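Local atomic coordinates of putative acyl-CoA thioester hydrolase (Yersinia pestis KIM10+, PDB entry 5DM5), a protein that probably hydrolyses acyl-CoA thioesters to free fatty acid and coenzyme A, working as a hexamer of hot-dog-fold subunits. Residues B[53-56]-B[57-61]. Residues are numbered along the deposited sequence; the frame is centred on the assembly and turned at random.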
loop_
_atom_site.group_PDB
_atom_site.type_symbol
_atom_site.label_atom_id
_atom_site.label_comp_id
_atom_site.label_asym_id
_atom_site.label_seq_id
_atom_site.Cartn_x
_atom_site.Cartn_y
_atom_site.Cartn_z
ATOM N N ALA B 53 -7.138 2.605 -19.968
ATOM C CA ALA B 53 -5.835 3.133 -20.328
ATOM C C ALA B 53 -4.983 2.094 -21.018
ATOM O O ALA B 53 -4.172 2.419 -21.885
ATOM C CB ALA B 53 -5.131 3.636 -19.105
ATOM N N ILE B 54 -5.178 0.834 -20.652
ATOM C CA ILE B 54 -4.431 -0.245 -21.294
ATOM C C ILE B 54 -4.706 -0.301 -22.786
ATOM O O ILE B 54 -3.808 -0.141 -23.624
ATOM C CB ILE B 54 -4.790 -1.616 -20.693
ATOM C CG1 ILE B 54 -4.336 -1.701 -19.232
ATOM C CG2 ILE B 54 -4.166 -2.736 -21.502
ATOM C CD1 ILE B 54 -4.630 -3.031 -18.568
ATOM N N GLN B 55 -5.974 -0.485 -23.102
ATOM C CA GLN B 55 -6.388 -0.606 -24.468
ATOM C C GLN B 55 -6.089 0.643 -25.269
ATOM O O GLN B 55 -5.720 0.561 -26.432
ATOM C CB GLN B 55 -7.852 -0.968 -24.487
ATOM C CG GLN B 55 -8.395 -1.286 -25.831
ATOM C CD GLN B 55 -9.668 -2.053 -25.694
ATOM O OE1 GLN B 55 -9.683 -3.107 -25.063
ATOM N NE2 GLN B 55 -10.748 -1.531 -26.244
ATOM N N ALA B 56 -6.193 1.802 -24.638
ATOM C CA ALA B 56 -5.815 3.048 -25.309
ATOM C C ALA B 56 -4.320 3.078 -25.661
ATOM O O ALA B 56 -3.949 3.553 -26.717
ATOM C CB ALA B 56 -6.182 4.246 -24.466
ATOM N N LYS B 57 -3.450 2.660 -24.749
ATOM C CA LYS B 57 -2.029 2.585 -25.094
ATOM C C LYS B 57 -1.705 1.543 -26.142
ATOM O O LYS B 57 -0.721 1.670 -26.875
ATOM C CB LYS B 57 -1.160 2.288 -23.883
ATOM C CG LYS B 57 -0.921 3.431 -22.962
ATOM C CD LYS B 57 0.102 2.967 -21.952
ATOM C CE LYS B 57 1.392 2.503 -22.660
ATOM N NZ LYS B 57 2.167 3.594 -23.339
ATOM N N GLU B 58 -2.498 0.483 -26.187
ATOM C CA GLU B 58 -2.305 -0.521 -27.229
ATOM C C GLU B 58 -2.662 0.060 -28.593
ATOM O O GLU B 58 -1.929 -0.118 -29.570
ATOM C CB GLU B 58 -3.153 -1.761 -26.963
ATOM C CG GLU B 58 -2.775 -2.536 -25.723
ATOM C CD GLU B 58 -3.632 -3.763 -25.583
ATOM O OE1 GLU B 58 -4.494 -3.964 -26.466
ATOM O OE2 GLU B 58 -3.466 -4.514 -24.599
ATOM N N ILE B 59 -3.804 0.751 -28.639
ATOM C CA ILE B 59 -4.340 1.335 -29.875
ATOM C C ILE B 59 -3.563 2.546 -30.415
ATOM O O ILE B 59 -3.173 2.556 -31.576
ATOM C CB ILE B 59 -5.836 1.742 -29.674
ATOM C CG1 ILE B 59 -6.697 0.502 -29.400
ATOM C CG2 ILE B 59 -6.373 2.474 -30.882
ATOM C CD1 ILE B 59 -8.152 0.814 -29.185
ATOM N N ALA B 60 -3.336 3.553 -29.580
ATOM C CA ALA B 60 -2.614 4.758 -29.988
ATOM C C ALA B 60 -1.102 4.522 -30.133
ATOM O O ALA B 60 -0.383 5.390 -30.635
ATOM C CB ALA B 60 -2.881 5.882 -29.012
ATOM N N GLN B 61 -0.625 3.372 -29.652
ATOM C CA GLN B 61 0.797 3.019 -29.705
ATOM C C GLN B 61 1.654 4.064 -29.026
ATOM O O GLN B 61 2.773 4.327 -29.450
ATOM C CB GLN B 61 1.277 2.822 -31.141
ATOM C CG GLN B 61 0.577 1.701 -31.870
ATOM C CD GLN B 61 1.096 1.520 -33.270
ATOM O OE1 GLN B 61 2.178 1.994 -33.605
ATOM N NE2 GLN B 61 0.338 0.810 -34.094
#
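Glu58 lies alongside Ile54, one helical turn earlier, and its carboxylate comes alongside the branch methyl, with OE2 3.6 Å from Ile54 CG2. Its CG sits beside the backbone N, anti to the carbonyl carbon (chi1 -65°), and the extended chain beyond therefore runs back along the helix past Ile54 O. Gln55 and Ile59, also one turn apart, lie side by side and point the same way, but here the touch is aliphatic, Ile59 CD1 resting 4.0 Å from Gln55 CG, while the Gln55 amide lies farther out and its NE2 makes a weak hydrogen bond to Ala88 O. Beneath these pairs runs the regular alpha-helical ladder: Lys57 N to Ala53 O (3.0 Å), Glu58 N to Ile54 O (2.9 Å), Ile59 N to Gln55 O and Ala60 N to Ala56 O. Gln61 is the first residue to leave helical phi/psi, with positive phi (57°), and next to it Arg137 of the same chain donates a hydrogen bond to Ala60 O. This is the last part of helix 43-60, the long helix that the antiparallel hot-dog sheet wraps. Gln55 and Glu58 meet strand 21-27 through Val23 and Glu21, Ala53 and Ala60 rest on Tyr127 and Ala129 of strand 118-129, and Ile54 packs on Val83 of a second subunit.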